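Local coordinates for protein beta-N-acetylhexosaminidase (Thermotoga neapolitana, PDB 5BZA) that probably hydrolyses terminal non-reducing N-acetyl-D-hexosamine residues from N-acetyl-beta-D-hexosaminides, as a member of glycoside hydrolase family 3, at residues K73-F78 / G100-T105; L33-V38 / S61-G66; L176-A181 / K212-D217; F112-D117 / E145-Y150. All coordinates share one frame; numbering follows the deposited sequence.

Contact 1. Residues K73-F78 / G100-T105; sequences KYVPSF and GRIMNT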
loop_
_atom_site.group_PDB
_atom_site.type_symbol
_atom_site.label_atom_id
_atom_site.label_comp_id
_atom_site.label_asym_id
_atom_site.label_seq_id
_atom_site.Cartn_x
_atom_site.Cartn_y
_atom_site.Cartn_z
ATOM N N LYS B 73 -4.790 -1.698 -0.589
ATOM C CA LYS B 73 -3.704 -2.288 0.173
ATOM C C LYS B 73 -2.633 -1.240 0.475
ATOM O O LYS B 73 -1.810 -1.435 1.372
ATOM C CB LYS B 73 -3.085 -3.453 -0.560
ATOM C CG LYS B 73 -2.205 -3.056 -1.713
ATOM C CD LYS B 73 -1.538 -4.296 -2.216
ATOM C CE LYS B 73 -0.549 -4.011 -3.298
ATOM N NZ LYS B 73 -0.034 -5.336 -3.697
ATOM N N TYR B 74 -2.643 -0.161 -0.313
ATOM C CA TYR B 74 -1.700 0.953 -0.182
ATOM C C TYR B 74 -1.837 1.761 1.099
ATOM O O TYR B 74 -0.841 2.304 1.605
ATOM C CB TYR B 74 -1.879 1.863 -1.382
ATOM C CG TYR B 74 -1.956 1.046 -2.667
ATOM C CD1 TYR B 74 -0.792 0.420 -3.196
ATOM C CD2 TYR B 74 -3.179 0.866 -3.338
ATOM C CE1 TYR B 74 -0.865 -0.342 -4.343
ATOM C CE2 TYR B 74 -3.247 0.124 -4.512
ATOM C CZ TYR B 74 -2.090 -0.484 -4.999
ATOM O OH TYR B 74 -2.156 -1.233 -6.144
ATOM N N VAL B 75 -3.069 1.825 1.632
ATOM C CA VAL B 75 -3.323 2.493 2.888
ATOM C C VAL B 75 -3.167 1.519 4.030
ATOM O O VAL B 75 -3.787 0.457 4.032
ATOM C CB VAL B 75 -4.768 3.089 2.948
ATOM C CG1 VAL B 75 -4.987 3.809 4.288
ATOM C CG2 VAL B 75 -4.970 4.054 1.818
ATOM N N PRO B 76 -2.316 1.848 4.998
ATOM C CA PRO B 76 -2.233 0.919 6.140
ATOM C C PRO B 76 -3.571 0.788 6.852
ATOM O O PRO B 76 -4.324 1.755 6.978
ATOM C CB PRO B 76 -1.179 1.527 7.077
ATOM C CG PRO B 76 -0.751 2.841 6.450
ATOM C CD PRO B 76 -1.367 2.970 5.062
ATOM N N SER B 77 -3.839 -0.425 7.309
ATOM C CA SER B 77 -5.061 -0.762 8.008
ATOM C C SER B 77 -5.292 -0.004 9.341
ATOM O O SER B 77 -4.380 0.236 10.152
ATOM C CB SER B 77 -5.080 -2.272 8.253
ATOM O OG SER B 77 -6.290 -2.626 8.875
ATOM N N PHE B 78 -6.557 0.350 9.559
ATOM C CA PHE B 78 -6.949 1.166 10.695
ATOM C C PHE B 78 -7.969 0.381 11.538
ATOM O O PHE B 78 -8.760 -0.378 10.984
ATOM C CB PHE B 78 -7.495 2.501 10.148
ATOM C CG PHE B 78 -7.797 3.525 11.184
ATOM C CD1 PHE B 78 -6.812 4.030 11.995
ATOM C CD2 PHE B 78 -9.079 4.043 11.295
ATOM C CE1 PHE B 78 -7.106 4.981 12.939
ATOM C CE2 PHE B 78 -9.378 5.005 12.246
ATOM C CZ PHE B 78 -8.393 5.493 13.058
ATOM N N GLY B 100 -5.680 10.000 2.852
ATOM C CA GLY B 100 -5.966 10.837 1.724
ATOM C C GLY B 100 -4.700 11.134 0.914
ATOM O O GLY B 100 -4.732 11.230 -0.307
ATOM N N ARG B 101 -3.598 11.326 1.606
ATOM C CA ARG B 101 -2.338 11.691 0.939
ATOM C C ARG B 101 -1.947 10.525 0.037
ATOM O O ARG B 101 -1.720 10.698 -1.177
ATOM C CB ARG B 101 -1.255 12.027 1.972
ATOM C CG ARG B 101 -0.149 12.915 1.413
ATOM C CD ARG B 101 0.754 13.513 2.520
ATOM N NE ARG B 101 1.706 14.491 1.981
ATOM C CZ ARG B 101 3.026 14.298 1.824
ATOM N NH1 ARG B 101 3.613 13.151 2.189
ATOM N NH2 ARG B 101 3.775 15.280 1.314
ATOM N N ILE B 102 -1.988 9.319 0.611
ATOM C CA ILE B 102 -1.713 8.117 -0.154
ATOM C C ILE B 102 -2.655 7.938 -1.365
ATOM O O ILE B 102 -2.172 7.718 -2.495
ATOM C CB ILE B 102 -1.762 6.887 0.770
ATOM C CG1 ILE B 102 -0.606 6.944 1.772
ATOM C CG2 ILE B 102 -1.645 5.659 -0.038
ATOM C CD1 ILE B 102 -0.580 5.822 2.799
ATOM N N MET B 103 -3.980 8.095 -1.148
ATOM C CA MET B 103 -5.000 7.971 -2.190
ATOM C C MET B 103 -4.756 8.952 -3.328
ATOM O O MET B 103 -4.804 8.591 -4.527
ATOM C CB MET B 103 -6.419 8.234 -1.612
ATOM C CG MET B 103 -6.959 7.182 -0.680
ATOM S SD MET B 103 -8.436 7.665 0.321
ATOM C CE MET B 103 -8.483 6.250 1.436
ATOM N N ASN B 104 -4.515 10.204 -2.942
ATOM C CA ASN B 104 -4.290 11.281 -3.890
ATOM C C ASN B 104 -3.051 10.943 -4.713
ATOM O O ASN B 104 -3.028 11.213 -5.916
ATOM C CB ASN B 104 -4.096 12.639 -3.198
ATOM C CG ASN B 104 -3.754 13.769 -4.202
ATOM O OD1 ASN B 104 -2.586 14.011 -4.538
ATOM N ND2 ASN B 104 -4.766 14.445 -4.676
ATOM N N THR B 105 -2.015 10.379 -4.066
ATOM C CA THR B 105 -0.791 10.019 -4.795
ATOM C C THR B 105 -1.100 8.947 -5.815
ATOM O O THR B 105 -0.539 8.945 -6.915
ATOM C CB THR B 105 0.337 9.511 -3.858
ATOM O OG1 THR B 105 0.617 10.492 -2.865
ATOM C CG2 THR B 105 1.613 9.237 -4.633
#
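Apolar packing does nearly all the work between the loop 73-78 and the helix turn 100-105, with Ile102 in the middle. Its CG1 branch stands anti to the carbonyl carbon (chi1 -67°) and runs on extended, so that CD1 meets Pro76 CD tip to tip at 3.7 Å. The other branch faces Tyr74 and Val75: Ile102 CG2 lies 4.0 Å from Tyr74 CB and 4.1 Å from Val75 CG2. That same Val75 CG2 is crossed obliquely by the end of Met103, whose extended chain brings CE to 4.2 Å. One polar atom joins in, the carbonyl of Tyr74, with Ile102 CD1 3.7 Å from Tyr74 O. An alanine at Ile102 would remove both branches and would probably leave Tyr74, Val75 and Pro76 poorly packed against the helix.

Polar bonding stays on the flanks. Thr105 OG1 donates to Arg101 O within the helix at 2.9 Å, and also pairs with Arg101 of the second subunit, while the Tyr74 hydroxyl bonds to Glu42. The chemistry thus implies a greasy, shape-fitted seat for the loop on the helix, with the directional bonds made outside that seat, within the helix, to Glu42 and to the second subunit.

Contact 2. Residues L33-V38 / S61-G66; sequences LIYPGV and SSDHEG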
loop_
_atom_site.group_PDB
_atom_site.type_symbol
_atom_site.label_atom_id
_atom_site.label_comp_id
_atom_site.label_asym_id
_atom_site.label_seq_id
_atom_site.Cartn_x
_atom_site.Cartn_y
_atom_site.Cartn_z
ATOM N N LEU B 33 -15.887 4.784 -9.623
ATOM C CA LEU B 33 -15.680 4.122 -8.342
ATOM C C LEU B 33 -15.016 2.814 -8.681
ATOM O O LEU B 33 -15.525 2.063 -9.560
ATOM C CB LEU B 33 -16.999 3.867 -7.597
ATOM C CG LEU B 33 -17.000 2.861 -6.426
ATOM C CD1 LEU B 33 -15.993 3.271 -5.348
ATOM C CD2 LEU B 33 -18.428 2.733 -5.790
ATOM N N ILE B 34 -13.889 2.549 -8.025
ATOM C CA ILE B 34 -13.095 1.399 -8.355
ATOM C C ILE B 34 -13.310 0.371 -7.262
ATOM O O ILE B 34 -13.064 0.632 -6.079
ATOM C CB ILE B 34 -11.583 1.753 -8.503
ATOM C CG1 ILE B 34 -11.391 2.905 -9.495
ATOM C CG2 ILE B 34 -10.780 0.514 -8.912
ATOM C CD1 ILE B 34 -9.926 3.298 -9.651
ATOM N N TYR B 35 -13.802 -0.792 -7.676
ATOM C CA TYR B 35 -14.124 -1.863 -6.749
ATOM C C TYR B 35 -12.965 -2.879 -6.578
ATOM O O TYR B 35 -12.006 -2.880 -7.344
ATOM C CB TYR B 35 -15.398 -2.542 -7.236
ATOM C CG TYR B 35 -16.708 -1.828 -6.868
ATOM C CD1 TYR B 35 -16.928 -1.357 -5.589
ATOM C CD2 TYR B 35 -17.744 -1.679 -7.812
ATOM C CE1 TYR B 35 -18.140 -0.724 -5.244
ATOM C CE2 TYR B 35 -18.960 -1.046 -7.482
ATOM C CZ TYR B 35 -19.151 -0.570 -6.193
ATOM O OH TYR B 35 -20.352 0.053 -5.838
ATOM N N PRO B 36 -13.039 -3.746 -5.550
ATOM C CA PRO B 36 -11.996 -4.769 -5.408
ATOM C C PRO B 36 -11.739 -5.674 -6.640
ATOM O O PRO B 36 -10.611 -6.149 -6.830
ATOM C CB PRO B 36 -12.515 -5.600 -4.235
ATOM C CG PRO B 36 -13.271 -4.612 -3.407
ATOM C CD PRO B 36 -13.963 -3.733 -4.397
ATOM N N GLY B 37 -12.730 -5.865 -7.496
ATOM C CA GLY B 37 -12.553 -6.648 -8.708
ATOM C C GLY B 37 -11.385 -6.100 -9.534
ATOM O O GLY B 37 -10.726 -6.838 -10.280
ATOM N N VAL B 38 -11.197 -4.777 -9.479
ATOM C CA VAL B 38 -10.087 -4.130 -10.146
ATOM C C VAL B 38 -8.912 -3.989 -9.185
ATOM O O VAL B 38 -7.778 -4.315 -9.538
ATOM C CB VAL B 38 -10.484 -2.774 -10.709
ATOM C CG1 VAL B 38 -9.233 -2.006 -11.243
ATOM C CG2 VAL B 38 -11.482 -2.976 -11.812
ATOM N N SER B 61 -12.969 7.519 -7.135
ATOM C CA SER B 61 -13.268 7.310 -5.743
ATOM C C SER B 61 -13.092 5.840 -5.342
ATOM O O SER B 61 -13.071 4.933 -6.192
ATOM C CB SER B 61 -14.726 7.774 -5.464
ATOM O OG SER B 61 -14.925 7.922 -4.077
ATOM N N SER B 62 -13.014 5.604 -4.035
ATOM C CA SER B 62 -13.034 4.259 -3.474
ATOM C C SER B 62 -13.928 4.223 -2.238
ATOM O O SER B 62 -14.289 5.290 -1.691
ATOM C CB SER B 62 -11.632 3.814 -3.080
ATOM O OG SER B 62 -11.282 4.477 -1.867
ATOM N N ASP B 63 -14.208 3.007 -1.764
ATOM C CA ASP B 63 -14.909 2.819 -0.498
ATOM C C ASP B 63 -13.947 2.552 0.651
ATOM O O ASP B 63 -14.290 1.834 1.600
ATOM C CB ASP B 63 -15.903 1.647 -0.552
ATOM C CG ASP B 63 -17.120 1.937 -1.387
ATOM O OD1 ASP B 63 -17.529 3.106 -1.450
ATOM O OD2 ASP B 63 -17.697 0.968 -1.937
ATOM N N HIS B 64 -12.750 3.101 0.578
ATOM C CA HIS B 64 -11.776 2.793 1.589
ATOM C C HIS B 64 -12.005 3.618 2.841
ATOM O O HIS B 64 -11.428 4.683 3.008
ATOM C CB HIS B 64 -10.329 2.976 1.071
ATOM C CG HIS B 64 -9.306 2.405 2.004
ATOM N ND1 HIS B 64 -8.841 1.114 1.896
ATOM C CD2 HIS B 64 -8.752 2.912 3.130
ATOM C CE1 HIS B 64 -8.003 0.870 2.889
ATOM N NE2 HIS B 64 -7.936 1.941 3.657
ATOM N N GLU B 65 -12.829 3.085 3.750
ATOM C CA GLU B 65 -13.231 3.805 4.951
ATOM C C GLU B 65 -12.210 3.734 6.042
ATOM O O GLU B 65 -12.153 4.607 6.935
ATOM C CB GLU B 65 -14.558 3.248 5.510
ATOM C CG GLU B 65 -15.762 3.478 4.619
ATOM C CD GLU B 65 -17.076 2.858 5.162
ATOM O OE1 GLU B 65 -17.117 2.293 6.271
ATOM O OE2 GLU B 65 -18.089 2.977 4.452
ATOM N N GLY B 66 -11.472 2.633 6.031
ATOM C CA GLY B 66 -10.666 2.283 7.183
ATOM C C GLY B 66 -11.516 1.351 8.038
ATOM O O GLY B 66 -12.756 1.387 7.988
HETATM O O HOH W 1 -14.155 0.564 -3.210
#
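Backbone bonding sets the register of the segments 33-38 and 61-66. Leu33 is bridged in parallel to Ser61, and the amide of Ile34 donates to the Ser61 carbonyl almost along its C=O axis (Ile34 N to Ser61 O 3.1 Å, N-H...O angle 162°). Leu33 CA adds a C-H...O contact to the same oxygen. One step further on the chains have parted, and the direct amide-carbonyl bond gives way to a water: it donates to Ile34 O at 3.1 Å and accepts from Asp63 N at 2.8 Å, standing where the next rung of a parallel pair would fall.

Among the side chains, Leu33 carries the packing. With CG anti to the backbone N (chi1 164°), its CD1 reaches across to lie 3.5 Å from Ser61 O and 3.6 Å from Ser62 CA. Leu33 CG also sits over one face of the Tyr35 ring, offset toward its rim. The opposing carboxylate comes to the edge of that ring, Asp63 OD2 lying 3.7 Å from Tyr35 CE1, with the two planes turned 56° apart.

A turn follows at once. Ser62 OG accepts from His64 N at 3.2 Å, an ST turn just where the chain leaves the strand region.

Adjacent parallel strands that part into loops at their C-terminal ends are what a TIM-type barrel, the fold of this family's N-terminal domain, presents at its active-site end; here the side chain of Asp63 is about 7 Å from a bound cadmium ion.

Contact 3. Residues L176-A181 / K212-D217; sequences LPTVNA and KYPAVD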
loop_
_atom_site.group_PDB
_atom_site.type_symbol
_atom_site.label_atom_id
_atom_site.label_comp_id
_atom_site.label_asym_id
_atom_site.label_seq_id
_atom_site.Cartn_x
_atom_site.Cartn_y
_atom_site.Cartn_z
ATOM N N LEU B 176 -35.650 -2.346 1.864
ATOM C CA LEU B 176 -35.717 -0.937 2.201
ATOM C C LEU B 176 -35.828 -0.826 3.722
ATOM O O LEU B 176 -36.856 -1.168 4.292
ATOM C CB LEU B 176 -36.913 -0.276 1.492
ATOM C CG LEU B 176 -37.192 1.213 1.746
ATOM C CD1 LEU B 176 -35.938 1.996 1.373
ATOM C CD2 LEU B 176 -38.444 1.710 0.960
ATOM N N PRO B 177 -34.758 -0.355 4.390
ATOM C CA PRO B 177 -34.887 -0.273 5.848
ATOM C C PRO B 177 -35.777 0.894 6.238
ATOM O O PRO B 177 -36.092 1.743 5.401
ATOM C CB PRO B 177 -33.438 -0.066 6.326
ATOM C CG PRO B 177 -32.564 -0.411 5.120
ATOM C CD PRO B 177 -33.388 -0.022 3.942
ATOM N N THR B 178 -36.171 0.917 7.502
ATOM C CA THR B 178 -37.006 1.966 8.049
ATOM C C THR B 178 -36.406 2.547 9.327
ATOM O O THR B 178 -35.951 1.799 10.200
ATOM C CB THR B 178 -38.425 1.412 8.311
ATOM O OG1 THR B 178 -39.090 1.264 7.049
ATOM C CG2 THR B 178 -39.230 2.344 9.205
ATOM N N VAL B 179 -36.357 3.872 9.421
ATOM C CA VAL B 179 -35.966 4.543 10.677
ATOM C C VAL B 179 -37.194 5.295 11.206
ATOM O O VAL B 179 -37.792 6.084 10.478
ATOM C CB VAL B 179 -34.774 5.500 10.473
ATOM C CG1 VAL B 179 -34.657 6.513 11.579
ATOM C CG2 VAL B 179 -33.468 4.689 10.318
ATOM N N ASN B 180 -37.584 5.050 12.453
ATOM C CA ASN B 180 -38.889 5.571 12.929
ATOM C C ASN B 180 -38.771 6.923 13.574
ATOM O O ASN B 180 -39.772 7.471 14.041
ATOM C CB ASN B 180 -39.507 4.640 13.959
ATOM C CG ASN B 180 -39.912 3.345 13.377
ATOM O OD1 ASN B 180 -40.499 3.278 12.282
ATOM N ND2 ASN B 180 -39.545 2.274 14.072
ATOM N N ALA B 181 -37.546 7.431 13.659
ATOM C CA ALA B 181 -37.307 8.693 14.339
ATOM C C ALA B 181 -38.140 9.826 13.749
ATOM O O ALA B 181 -38.298 9.940 12.530
ATOM C CB ALA B 181 -35.781 9.058 14.273
ATOM N N LYS B 212 -36.142 4.601 4.322
ATOM C CA LYS B 212 -37.409 5.296 4.581
ATOM C C LYS B 212 -37.527 5.809 6.022
ATOM O O LYS B 212 -37.263 5.069 6.989
ATOM C CB LYS B 212 -38.585 4.374 4.259
ATOM C CG LYS B 212 -39.925 5.063 4.143
ATOM C CD LYS B 212 -40.932 4.132 3.478
ATOM C CE LYS B 212 -40.826 2.676 3.969
ATOM N NZ LYS B 212 -41.910 1.845 3.294
ATOM N N TYR B 213 -37.936 7.082 6.137
ATOM C CA TYR B 213 -38.199 7.733 7.413
ATOM C C TYR B 213 -39.733 8.064 7.579
ATOM O O TYR B 213 -40.168 9.200 7.411
ATOM C CB TYR B 213 -37.337 8.992 7.503
ATOM C CG TYR B 213 -35.872 8.663 7.331
ATOM C CD1 TYR B 213 -35.315 8.500 6.061
ATOM C CD2 TYR B 213 -35.054 8.473 8.438
ATOM C CE1 TYR B 213 -33.964 8.167 5.904
ATOM C CE2 TYR B 213 -33.704 8.161 8.289
ATOM C CZ TYR B 213 -33.172 8.002 7.026
ATOM O OH TYR B 213 -31.839 7.683 6.882
ATOM N N PRO B 214 -40.536 7.048 7.927
ATOM C CA PRO B 214 -42.011 7.177 7.899
ATOM C C PRO B 214 -42.578 8.378 8.669
ATOM O O PRO B 214 -43.521 8.943 8.154
ATOM C CB PRO B 214 -42.495 5.868 8.522
ATOM C CG PRO B 214 -41.422 4.915 8.250
ATOM C CD PRO B 214 -40.107 5.685 8.273
ATOM N N ALA B 215 -42.005 8.760 9.820
ATOM C CA ALA B 215 -42.433 9.928 10.571
ATOM C C ALA B 215 -42.214 11.208 9.786
ATOM O O ALA B 215 -42.657 12.277 10.226
ATOM C CB ALA B 215 -41.697 10.017 11.907
ATOM N N VAL B 216 -41.568 11.115 8.617
ATOM C CA VAL B 216 -41.184 12.303 7.864
ATOM C C VAL B 216 -41.695 12.331 6.420
ATOM O O VAL B 216 -42.073 13.412 5.924
ATOM C CB VAL B 216 -39.592 12.462 7.807
ATOM C CG1 VAL B 216 -39.178 13.699 7.012
ATOM C CG2 VAL B 216 -38.951 12.484 9.212
ATOM N N ASP B 217 -41.657 11.179 5.729
ATOM C CA ASP B 217 -41.980 11.138 4.290
ATOM C C ASP B 217 -42.099 9.683 3.800
ATOM O O ASP B 217 -41.580 8.793 4.444
ATOM C CB ASP B 217 -40.911 11.855 3.496
ATOM C CG ASP B 217 -41.323 12.144 2.095
ATOM O OD1 ASP B 217 -42.546 12.233 1.863
ATOM O OD2 ASP B 217 -40.431 12.215 1.203
#
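Lys212 opens the second segment with both of its backbone groups engaged. Its amide donates to Pro177 O in the carbonyl plane (Lys212 N to Pro177 O 3.1 Å), and its carbonyl receives Val179 N at 2.9 Å from Lys212 O, nearly along the C=O axis. This single bridge pairs Lys212 with Thr178. The lysine chain, bent at chi3, runs alongside Thr178 and crosses Leu176 at about a right angle, with Lys212 CE 4.0 Å from Leu176 CD2.

Tyr213 lies side by side with Val179, its ring atom CE2 3.6 Å from Val179 CB, while its hydroxyl bonds to Gly164 O. An alanine here would remove the ring and with it the hydroxyl's bond to Gly164 O, and would probably leave Val179 less well packed.

Pro214 slots in next: its CG is 3.5 Å from Thr178 CG2, and its CD crowds the carbonyl at 3.2 Å from Val179 O. Ala215 then directs its methyl at the far end of the first segment, CB 3.5 Å from Ala181 O. Val216 N and Asp217 N both donate to Tyr213 O, folding the chain into a turn.

Both segments are loops following barrel strands, 156-162 and 205-208. Tyr213 and Val216 rest on Leu186 of helix 183-188 and on Leu227 of helix 225-235, so the bridged loops lie against both of these helices.

Contact 4. Residues F112-D117 / E145-Y150; sequences FAPVLD and EACMGY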
loop_
_atom_site.group_PDB
_atom_site.type_symbol
_atom_site.label_atom_id
_atom_site.label_comp_id
_atom_site.label_asym_id
_atom_site.label_seq_id
_atom_site.Cartn_x
_atom_site.Cartn_y
_atom_site.Cartn_z
ATOM N N PHE B 112 -15.397 7.781 -0.556
ATOM C CA PHE B 112 -16.756 7.627 -0.062
ATOM C C PHE B 112 -16.637 7.348 1.439
ATOM O O PHE B 112 -16.919 6.235 1.902
ATOM C CB PHE B 112 -17.492 6.516 -0.817
ATOM C CG PHE B 112 -17.824 6.873 -2.246
ATOM C CD1 PHE B 112 -17.850 8.180 -2.658
ATOM C CD2 PHE B 112 -18.154 5.887 -3.168
ATOM C CE1 PHE B 112 -18.196 8.526 -3.973
ATOM C CE2 PHE B 112 -18.497 6.223 -4.497
ATOM C CZ PHE B 112 -18.507 7.558 -4.894
ATOM N N ALA B 113 -16.220 8.390 2.164
ATOM C CA ALA B 113 -16.059 8.381 3.605
ATOM C C ALA B 113 -15.948 9.850 4.036
ATOM O O ALA B 113 -15.698 10.701 3.183
ATOM C CB ALA B 113 -14.842 7.616 4.002
ATOM N N PRO B 114 -16.158 10.164 5.328
ATOM C CA PRO B 114 -16.506 9.316 6.479
ATOM C C PRO B 114 -18.001 8.946 6.606
ATOM O O PRO B 114 -18.885 9.615 6.077
ATOM C CB PRO B 114 -16.087 10.179 7.684
ATOM C CG PRO B 114 -16.362 11.549 7.228
ATOM C CD PRO B 114 -16.048 11.581 5.733
ATOM N N VAL B 115 -18.231 7.835 7.294
ATOM C CA VAL B 115 -19.531 7.417 7.788
ATOM C C VAL B 115 -19.899 8.281 8.967
ATOM O O VAL B 115 -19.147 8.323 9.973
ATOM C CB VAL B 115 -19.506 5.947 8.235
ATOM C CG1 VAL B 115 -20.765 5.595 9.138
ATOM C CG2 VAL B 115 -19.380 5.060 7.023
ATOM N N LEU B 116 -21.048 8.967 8.852
ATOM C CA LEU B 116 -21.507 9.802 9.946
ATOM C C LEU B 116 -22.752 9.227 10.651
ATOM O O LEU B 116 -23.304 9.836 11.569
ATOM C CB LEU B 116 -21.761 11.223 9.433
ATOM C CG LEU B 116 -20.585 11.986 8.801
ATOM C CD1 LEU B 116 -21.018 13.412 8.478
ATOM C CD2 LEU B 116 -19.377 11.961 9.706
ATOM N N ASP B 117 -23.138 8.026 10.236
ATOM C CA ASP B 117 -24.243 7.297 10.817
ATOM C C ASP B 117 -23.930 7.031 12.282
ATOM O O ASP B 117 -22.759 6.831 12.667
ATOM C CB ASP B 117 -24.463 5.993 10.082
ATOM C CG ASP B 117 -24.705 6.181 8.602
ATOM O OD1 ASP B 117 -25.474 7.089 8.194
ATOM O OD2 ASP B 117 -24.132 5.382 7.824
ATOM N N GLU B 145 -13.128 16.163 11.849
ATOM C CA GLU B 145 -11.719 15.864 11.751
ATOM C C GLU B 145 -11.446 15.023 10.531
ATOM O O GLU B 145 -10.462 15.265 9.817
ATOM C CB GLU B 145 -11.224 15.160 12.992
ATOM C CG GLU B 145 -10.857 16.105 14.142
ATOM C CD GLU B 145 -9.532 16.840 13.883
ATOM O OE1 GLU B 145 -8.848 16.531 12.868
ATOM O OE2 GLU B 145 -9.127 17.671 14.725
ATOM N N ALA B 146 -12.313 14.050 10.271
ATOM C CA ALA B 146 -12.101 13.178 9.136
ATOM C C ALA B 146 -12.155 13.943 7.840
ATOM O O ALA B 146 -11.292 13.773 6.955
ATOM C CB ALA B 146 -13.108 12.054 9.130
ATOM N N CYS B 147 -13.169 14.780 7.701
ATOM C CA CYS B 147 -13.302 15.549 6.463
ATOM C C CYS B 147 -12.128 16.497 6.238
ATOM O O CYS B 147 -11.667 16.647 5.098
ATOM C CB CYS B 147 -14.624 16.339 6.463
ATOM S SG CYS B 147 -16.030 15.237 6.204
ATOM N N MET B 148 -11.693 17.156 7.312
ATOM C CA MET B 148 -10.589 18.078 7.246
ATOM C C MET B 148 -9.295 17.314 6.852
ATOM O O MET B 148 -8.577 17.747 5.972
ATOM C CB MET B 148 -10.413 18.814 8.583
ATOM C CG MET B 148 -9.398 19.953 8.542
ATOM S SD MET B 148 -9.853 21.272 7.351
ATOM C CE MET B 148 -11.278 22.080 8.166
ATOM N N GLY B 149 -9.043 16.169 7.486
ATOM C CA GLY B 149 -7.909 15.334 7.148
ATOM C C GLY B 149 -7.892 14.885 5.686
ATOM O O GLY B 149 -6.861 15.046 5.007
ATOM N N TYR B 150 -8.975 14.254 5.217
ATOM C CA TYR B 150 -9.056 13.830 3.807
ATOM C C TYR B 150 -8.762 14.996 2.895
ATOM O O TYR B 150 -8.008 14.911 1.914
ATOM C CB TYR B 150 -10.437 13.278 3.457
ATOM C CG TYR B 150 -10.700 11.881 3.943
ATOM C CD1 TYR B 150 -9.738 10.873 3.807
ATOM C CD2 TYR B 150 -11.927 11.567 4.571
ATOM C CE1 TYR B 150 -9.991 9.593 4.281
ATOM C CE2 TYR B 150 -12.196 10.298 5.036
ATOM C CZ TYR B 150 -11.228 9.302 4.883
ATOM O OH TYR B 150 -11.482 8.015 5.347
#
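Pro114 is the tight spot, a proline pressed into the surface of the helix turn 145-150. Its ring is met by three helix residues: Ala146 CB lies 3.8 Å from Pro114 CG, Cys147 SG comes to 3.7 Å from Pro114 CD, and Tyr150 CE2 to 4.1 Å from that same CD. The peptide before Pro114 is cis. Tyr150, with CG anti to the carbonyl carbon (chi1 -77°), slides past the proline in the opposite direction and turns a ring edge to Pro114 N. Beyond it the tyrosine reaches Ala113, whose CB is 3.6 Å from Tyr150 OH.

The packing thins out on both flanks. Leu116 barely adds to it and turns instead to Phe194 and Ile197 of helix 192-198, while on the helix Glu145 and Met148 lie on its partly exposed side, well away from the loop.

A helix packed back over the segment that follows its preceding barrel strand is the ordinary beta-alpha unit of a TIM-type barrel, here strand 110-111 and helix 136-153. The loop continues to Asp117, a zinc ligand in a structure of this protein, which here bonds to His161 at a bound cadmium ion.

From the N terminus the four contacts close one after another, in series; none encloses or crosses another. Contact 2 comes first, joining adjacent barrel strands across the loop that holds helix 42-54. Contact 1 then returns the loop after strand 59-62 to helix 89-106, and contact 4 sets the segment after strand 110-111 against helix 136-153. Contact 3 closes last, linking the loops after strands 156-162 and 205-208. Contacts 1, 2 and 4 form one continuous body: His64 touches Val75 and Met103, Ser62 O probably bonds to Phe112 N, and Gly100 packs on Tyr150. Contact 3 stands apart, about 7 Å from contact 4 at the nearest atoms, farther round the same barrel.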